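Local coordinates for Sam-dependent methyltransferases (Streptomyces davawensis, PDB 4D7K), which catalyses the two S-adenosyl methionine-dependent N-methylations that convert 8-amino-8-demethyl-D-riboflavin into the antibiotic roseoflavin, at residues A183-G188 against Y248-V253; R264-I269 against D318-A323. All coordinates share one frame; numbering follows the deposited sequence.

Interaction 1. Residues A183-G188 against Y248-V253; sequences ADIGGG and YVLRGV
Residues A183-I185 and Y248-R251 run as neighbouring parallel strands, A183 paired with Y248 and D184 with V249, their axes 4.8 Å apart at closest approach. They are the central strands 181-185 and 247-251 of the class I methyltransferase sheet, and G186-G188 form the glycine-rich loop after the first strand, next to the predicted S-adenosyl methionine site. The backbone of V249 is held through both its N and its O: the N gives a nearly straight bond to A183 O (2.9 Å), and the O receives I185 N at 3.0 Å.

On the face that carries Y248 and L250, A183 CB rests 3.6 Å from Y248 CD2, while the Y248 hydroxyl is bonded to P242 O. On the same face the CD2 methyl of L250 lies against I185, 3.8 Å from its CB, and the two side chains approach obliquely. Helix 259-270 covers Y248 and L250 through I269. D184 and V249 occupy the other face, against F192 of helix 191-199.

Past the paired residues the strands part, and R251 spans the gap. Its CG sits between the backbone N and the carbonyl carbon (chi1 48°), and the chain then bends at chi3 to bring the guanidinium to the loop. The D184 side chain crosses it at about a right angle, in a long salt bridge from OD2 to R251 NE (3.5 Å). A type II turn from D184 to G187 brings the loop to the edge of this guanidinium; the positive phi of G186 suits glycine, and G187 CA lies 3.5 Å from R251 NE. G188 N, beyond the turn, bonds to D209 OD2. R251 NH2 points its N-H at G187 O (3.0 Å), which lies in the guanidinium plane, although the nitrogen itself stands above the plane of that carbonyl.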
ATOM      1  N   ALA A 183      34.533  16.264   3.497  1.00 57.53           N
ATOM      2  CA  ALA A 183      33.878  17.148   4.448  1.00 52.99           C
ATOM      3  C   ALA A 183      32.370  16.977   4.353  1.00 48.72           C
ATOM      4  O   ALA A 183      31.720  17.575   3.493  1.00 44.46           O
ATOM      5  CB  ALA A 183      34.272  18.597   4.199  1.00 54.03           C
ATOM      6  N   ASP A 184      31.819  16.152   5.236  1.00 52.64           N
ATOM      7  CA  ASP A 184      30.389  15.877   5.234  1.00 50.68           C
ATOM      8  C   ASP A 184      29.633  16.946   6.013  1.00 49.07           C
ATOM      9  O   ASP A 184      29.584  16.912   7.242  1.00 56.23           O
ATOM     10  CB  ASP A 184      30.106  14.494   5.822  1.00 52.78           C
ATOM     11  CG  ASP A 184      28.790  13.909   5.332  1.00 66.62           C
ATOM     12  OD1 ASP A 184      27.886  14.691   4.964  1.00 72.10           O
ATOM     13  OD2 ASP A 184      28.660  12.667   5.311  1.00 70.73           O
ATOM     14  N   ILE A 185      29.047  17.894   5.293  1.00 48.92           N
ATOM     15  CA  ILE A 185      28.289  18.971   5.917  1.00 52.88           C
ATOM     16  C   ILE A 185      26.857  18.526   6.180  1.00 49.48           C
ATOM     17  O   ILE A 185      26.073  18.340   5.248  1.00 49.32           O
ATOM     18  CB  ILE A 185      28.278  20.240   5.045  1.00 58.95           C
ATOM     19  CG1 ILE A 185      29.697  20.581   4.586  1.00 62.89           C
ATOM     20  CG2 ILE A 185      27.654  21.406   5.802  1.00 59.93           C
ATOM     21  CD1 ILE A 185      30.683  20.733   5.722  1.00 67.87           C
ATOM     22  N   GLY A 186      26.529  18.353   7.458  1.00 50.26           N
ATOM     23  CA  GLY A 186      25.225  17.862   7.862  1.00 47.54           C
ATOM     24  C   GLY A 186      25.152  16.349   7.769  1.00 48.51           C
ATOM     25  O   GLY A 186      24.106  15.792   7.445  1.00 54.31           O
ATOM     26  N   GLY A 187      26.269  15.687   8.062  1.00 47.70           N
ATOM     27  CA  GLY A 187      26.372  14.247   7.909  1.00 52.61           C
ATOM     28  C   GLY A 187      25.856  13.417   9.072  1.00 52.97           C
ATOM     29  O   GLY A 187      26.145  12.222   9.153  1.00 53.57           O
ATOM     30  N   GLY A 188      25.097  14.042   9.968  1.00 49.66           N
ATOM     31  CA  GLY A 188      24.483  13.343  11.086  1.00 51.35           C
ATOM     32  C   GLY A 188      25.465  12.621  11.992  1.00 54.65           C
ATOM     33  O   GLY A 188      26.387  13.230  12.537  1.00 55.74           O
ATOM     34  N   TYR A 248      33.701  18.302  -0.725  1.00 51.36           N
ATOM     35  CA  TYR A 248      32.659  18.749   0.190  1.00 46.30           C
ATOM     36  C   TYR A 248      31.329  18.119  -0.190  1.00 44.13           C
ATOM     37  O   TYR A 248      30.933  18.143  -1.356  1.00 49.50           O
ATOM     38  CB  TYR A 248      32.546  20.274   0.183  1.00 47.68           C
ATOM     39  CG  TYR A 248      33.720  20.969   0.821  1.00 50.45           C
ATOM     40  CD1 TYR A 248      34.919  21.113   0.137  1.00 52.42           C
ATOM     41  CD2 TYR A 248      33.632  21.484   2.109  1.00 54.89           C
ATOM     42  CE1 TYR A 248      35.998  21.746   0.721  1.00 53.85           C
ATOM     43  CE2 TYR A 248      34.709  22.122   2.699  1.00 50.08           C
ATOM     44  CZ  TYR A 248      35.889  22.250   1.999  1.00 51.31           C
ATOM     45  OH  TYR A 248      36.965  22.884   2.576  1.00 55.28           O
ATOM     46  N   VAL A 249      30.640  17.553   0.796  1.00 44.85           N
ATOM     47  CA  VAL A 249      29.416  16.805   0.538  1.00 41.16           C
ATOM     48  C   VAL A 249      28.202  17.418   1.239  1.00 49.85           C
ATOM     49  O   VAL A 249      28.215  17.632   2.450  1.00 49.95           O
ATOM     50  CB  VAL A 249      29.564  15.336   0.978  1.00 45.03           C
ATOM     51  CG1 VAL A 249      28.298  14.557   0.667  1.00 40.49           C
ATOM     52  CG2 VAL A 249      30.782  14.697   0.305  1.00 40.88           C
ATOM     53  N   LEU A 250      27.162  17.704   0.459  1.00 53.32           N
ATOM     54  CA  LEU A 250      25.899  18.222   0.982  1.00 56.03           C
ATOM     55  C   LEU A 250      24.769  17.236   0.717  1.00 53.22           C
ATOM     56  O   LEU A 250      24.251  17.168  -0.397  1.00 52.68           O
ATOM     57  CB  LEU A 250      25.564  19.575   0.350  1.00 51.42           C
ATOM     58  CG  LEU A 250      26.278  20.803   0.900  1.00 45.87           C
ATOM     59  CD1 LEU A 250      26.028  21.994  -0.005  1.00 49.82           C
ATOM     60  CD2 LEU A 250      25.794  21.090   2.309  1.00 48.95           C
ATOM     61  N   ARG A 251      24.382  16.479   1.736  1.00 61.90           N
ATOM     62  CA  ARG A 251      23.391  15.423   1.550  1.00 71.35           C
ATOM     63  C   ARG A 251      22.070  15.734   2.250  1.00 79.81           C
ATOM     64  O   ARG A 251      21.955  15.621   3.470  1.00 79.67           O
ATOM     65  CB  ARG A 251      23.947  14.081   2.038  1.00 75.73           C
ATOM     66  CG  ARG A 251      24.606  14.118   3.415  1.00 83.95           C
ATOM     67  CD  ARG A 251      25.234  12.777   3.762  1.00 87.36           C
ATOM     68  NE  ARG A 251      25.121  12.458   5.183  1.00 91.77           N
ATOM     69  CZ  ARG A 251      24.128  11.749   5.712  1.00100.57           C
ATOM     70  NH1 ARG A 251      23.155  11.285   4.938  1.00101.05           N
ATOM     71  NH2 ARG A 251      24.105  11.503   7.016  1.00105.61           N
ATOM     72  N   GLY A 252      21.075  16.127   1.459  1.00 93.46           N
ATOM     73  CA  GLY A 252      19.751  16.426   1.976  1.00100.74           C
ATOM     74  C   GLY A 252      19.757  17.581   2.956  1.00 98.72           C
ATOM     75  O   GLY A 252      19.257  17.466   4.075  1.00101.54           O
ATOM     76  N   VAL A 253      20.327  18.702   2.530  1.00 89.49           N
ATOM     77  CA  VAL A 253      20.460  19.866   3.394  1.00 89.19           C
ATOM     78  C   VAL A 253      19.729  21.077   2.822  1.00 97.08           C
ATOM     79  O   VAL A 253      18.899  21.691   3.494  1.00101.23           O
ATOM     80  CB  VAL A 253      21.942  20.228   3.612  1.00 81.90           C
ATOM     81  CG1 VAL A 253      22.064  21.493   4.448  1.00 86.22           C
ATOM     82  CG2 VAL A 253      22.683  19.067   4.265  1.00 75.34           C
TER

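Interaction 2. Residues R264-I269 against D318-A323; sequences RLLVRI and DLLARA
With CG anti to its carbonyl carbon (chi1 -67°), L266 sends its two methyls towards L319 and L320, while V267, with CG2 likewise anti to the carbonyl carbon, lays that methyl beside A323. The short helical segments 264-269 and 318-322, part of the Rossmann-like methyltransferase domain, are inclined at 51° to each other.

The closest approach is made by A323, whose CB points toward the other helix and lies 3.5 Å from L266 CB. V267 CG2 touches the same alanine from the neighbouring position, 3.8 Å from A323 CA, so that both L266 and V267 touch this small residue. Farther along L266, the branches divide: CD1 approaches L319 CD2 at 4.3 Å and CD2 meets L320 CD2 at 4.2 Å. L320 also packs on F325 and I327 of strand 325-333, which ties helix 313-322 to the central sheet.

No hydrogen bond or salt bridge joins the two segments. The contact is therefore held by dispersion forces and by burial of apolar carbon, and its fit depends on methyl and methylene shapes and not on directional polar bonds.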
ATOM      1  N   ARG A 264      24.419  31.763   0.668  1.00 69.69           N
ATOM      2  CA  ARG A 264      25.403  32.126   1.686  1.00 73.27           C
ATOM      3  C   ARG A 264      26.241  30.920   2.099  1.00 71.74           C
ATOM      4  O   ARG A 264      27.467  31.004   2.173  1.00 66.77           O
ATOM      5  CB  ARG A 264      24.715  32.737   2.911  1.00 77.09           C
ATOM      6  CG  ARG A 264      24.061  34.085   2.642  1.00 83.78           C
ATOM      7  CD  ARG A 264      23.655  34.795   3.927  1.00 89.46           C
ATOM      8  NE  ARG A 264      22.607  34.088   4.658  1.00 97.08           N
ATOM      9  CZ  ARG A 264      22.785  33.485   5.830  1.00100.66           C
ATOM     10  NH1 ARG A 264      23.976  33.503   6.415  1.00101.29           N
ATOM     11  NH2 ARG A 264      21.772  32.867   6.421  1.00101.16           N
ATOM     12  N   LEU A 265      25.571  29.799   2.357  1.00 64.97           N
ATOM     13  CA  LEU A 265      26.249  28.556   2.716  1.00 68.82           C
ATOM     14  C   LEU A 265      27.162  28.081   1.588  1.00 63.42           C
ATOM     15  O   LEU A 265      28.287  27.646   1.825  1.00 55.98           O
ATOM     16  CB  LEU A 265      25.228  27.470   3.060  1.00 65.41           C
ATOM     17  CG  LEU A 265      25.787  26.084   3.380  1.00 66.52           C
ATOM     18  CD1 LEU A 265      26.739  26.144   4.566  1.00 75.03           C
ATOM     19  CD2 LEU A 265      24.659  25.103   3.649  1.00 67.77           C
ATOM     20  N   LEU A 266      26.669  28.174   0.360  1.00 61.67           N
ATOM     21  CA  LEU A 266      27.442  27.758  -0.801  1.00 59.40           C
ATOM     22  C   LEU A 266      28.665  28.651  -1.008  1.00 62.25           C
ATOM     23  O   LEU A 266      29.725  28.176  -1.418  1.00 63.43           O
ATOM     24  CB  LEU A 266      26.558  27.762  -2.048  1.00 57.59           C
ATOM     25  CG  LEU A 266      25.439  26.720  -2.079  1.00 52.16           C
ATOM     26  CD1 LEU A 266      24.428  27.058  -3.161  1.00 53.88           C
ATOM     27  CD2 LEU A 266      26.011  25.325  -2.291  1.00 52.10           C
ATOM     28  N   VAL A 267      28.514  29.942  -0.716  1.00 64.46           N
ATOM     29  CA  VAL A 267      29.615  30.897  -0.827  1.00 72.51           C
ATOM     30  C   VAL A 267      30.694  30.599   0.215  1.00 72.34           C
ATOM     31  O   VAL A 267      31.891  30.682  -0.070  1.00 71.42           O
ATOM     32  CB  VAL A 267      29.121  32.360  -0.665  1.00 68.07           C
ATOM     33  CG1 VAL A 267      30.289  33.317  -0.501  1.00 70.23           C
ATOM     34  CG2 VAL A 267      28.275  32.774  -1.859  1.00 66.67           C
ATOM     35  N   ARG A 268      30.262  30.241   1.420  1.00 73.75           N
ATOM     36  CA  ARG A 268      31.180  29.887   2.500  1.00 80.33           C
ATOM     37  C   ARG A 268      31.963  28.615   2.183  1.00 69.43           C
ATOM     38  O   ARG A 268      33.146  28.510   2.505  1.00 70.82           O
ATOM     39  CB  ARG A 268      30.416  29.721   3.813  1.00 86.78           C
ATOM     40  CG  ARG A 268      30.120  31.029   4.524  1.00101.40           C
ATOM     41  CD  ARG A 268      31.381  31.632   5.127  1.00114.05           C
ATOM     42  NE  ARG A 268      31.957  30.777   6.163  1.00118.22           N
ATOM     43  CZ  ARG A 268      33.037  30.019   6.000  1.00114.73           C
ATOM     44  NH1 ARG A 268      33.675  30.011   4.836  1.00113.78           N
ATOM     45  NH2 ARG A 268      33.482  29.272   7.002  1.00110.87           N
ATOM     46  N   ILE A 269      31.299  27.650   1.560  1.00 68.37           N
ATOM     47  CA  ILE A 269      31.978  26.439   1.117  1.00 64.82           C
ATOM     48  C   ILE A 269      32.987  26.792   0.030  1.00 65.34           C
ATOM     49  O   ILE A 269      34.120  26.314   0.040  1.00 68.69           O
ATOM     50  CB  ILE A 269      30.984  25.388   0.588  1.00 62.65           C
ATOM     51  CG1 ILE A 269      30.054  24.928   1.713  1.00 59.77           C
ATOM     52  CG2 ILE A 269      31.724  24.195  -0.011  1.00 57.65           C
ATOM     53  CD1 ILE A 269      28.959  23.991   1.253  1.00 49.60           C
ATOM     54  N   ASP A 318      21.476  28.245 -11.407  1.00 72.15           N
ATOM     55  CA  ASP A 318      21.267  29.626 -10.979  1.00 77.91           C
ATOM     56  C   ASP A 318      21.745  29.847  -9.547  1.00 71.76           C
ATOM     57  O   ASP A 318      22.339  30.878  -9.232  1.00 74.24           O
ATOM     58  CB  ASP A 318      19.785  30.000 -11.106  1.00 86.93           C
ATOM     59  CG  ASP A 318      19.556  31.502 -11.116  1.00102.03           C
ATOM     60  OD1 ASP A 318      20.042  32.195 -10.197  1.00107.22           O
ATOM     61  OD2 ASP A 318      18.892  31.994 -12.054  1.00108.75           O
ATOM     62  N   LEU A 319      21.482  28.873  -8.684  1.00 67.59           N
ATOM     63  CA  LEU A 319      21.911  28.953  -7.295  1.00 62.82           C
ATOM     64  C   LEU A 319      23.435  28.921  -7.205  1.00 58.90           C
ATOM     65  O   LEU A 319      24.049  29.793  -6.590  1.00 62.18           O
ATOM     66  CB  LEU A 319      21.300  27.809  -6.482  1.00 62.58           C
ATOM     67  CG  LEU A 319      20.735  28.167  -5.106  1.00 71.00           C
ATOM     68  CD1 LEU A 319      19.566  29.123  -5.255  1.00 79.19           C
ATOM     69  CD2 LEU A 319      20.313  26.917  -4.347  1.00 69.80           C
ATOM     70  N   LEU A 320      24.037  27.917  -7.835  1.00 59.68           N
ATOM     71  CA  LEU A 320      25.486  27.738  -7.809  1.00 52.71           C
ATOM     72  C   LEU A 320      26.223  28.873  -8.511  1.00 59.22           C
ATOM     73  O   LEU A 320      27.366  29.181  -8.170  1.00 65.76           O
ATOM     74  CB  LEU A 320      25.863  26.399  -8.450  1.00 50.40           C
ATOM     75  CG  LEU A 320      25.429  25.159  -7.665  1.00 58.32           C
ATOM     76  CD1 LEU A 320      25.373  23.938  -8.572  1.00 56.60           C
ATOM     77  CD2 LEU A 320      26.355  24.913  -6.487  1.00 47.21           C
ATOM     78  N   ALA A 321      25.569  29.489  -9.493  1.00 57.74           N
ATOM     79  CA  ALA A 321      26.159  30.603 -10.227  1.00 64.05           C
ATOM     80  C   ALA A 321      26.424  31.783  -9.300  1.00 64.03           C
ATOM     81  O   ALA A 321      27.470  32.426  -9.378  1.00 82.53           O
ATOM     82  CB  ALA A 321      25.254  31.027 -11.385  1.00 63.01           C
ATOM     83  N   ARG A 322      25.469  32.057  -8.419  1.00 63.82           N
ATOM     84  CA  ARG A 322      25.593  33.159  -7.470  1.00 80.73           C
ATOM     85  C   ARG A 322      26.667  32.891  -6.415  1.00 82.85           C
ATOM     86  O   ARG A 322      27.123  33.812  -5.735  1.00 84.33           O
ATOM     87  CB  ARG A 322      24.247  33.428  -6.791  1.00 82.67           C
ATOM     88  CG  ARG A 322      23.165  33.940  -7.736  1.00 86.11           C
ATOM     89  CD  ARG A 322      21.943  34.432  -6.968  1.00 87.59           C
ATOM     90  NE  ARG A 322      21.102  33.339  -6.487  1.00 83.46           N
ATOM     91  CZ  ARG A 322      20.135  33.481  -5.585  1.00 84.04           C
ATOM     92  NH1 ARG A 322      19.891  34.669  -5.051  1.00 69.75           N
ATOM     93  NH2 ARG A 322      19.418  32.432  -5.208  1.00 87.56           N
ATOM     94  N   ALA A 323      27.071  31.632  -6.285  1.00 78.44           N
ATOM     95  CA  ALA A 323      28.085  31.252  -5.308  1.00 75.75           C
ATOM     96  C   ALA A 323      29.434  30.958  -5.965  1.00 71.55           C
ATOM     97  O   ALA A 323      30.400  30.609  -5.285  1.00 68.05           O
ATOM     98  CB  ALA A 323      27.617  30.051  -4.507  1.00 69.90           C
TER

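Strand 247-251 of interaction 1 leads in the chain to helix 259-270 of interaction 2; with centres 15 Å apart, interaction 1 lies in the sheet and interaction 2 in the helical layer packed on it, within one domain. They touch directly: L250 CD1 lies 3.8 Å from I269 CD1 and 4.0 Å from L266 CD2, and Y248 CG is 3.9 Å from I269 CG2. L266 thus reaches the central sheet as well as helix 313-322. Their relation to the cofactor differs. The glycine-rich loop of interaction 1 adjoins D209 and F237, both predicted to bind S-adenosyl methionine, whereas the side chain of L266 in interaction 2 is about 10 Å from that of F237.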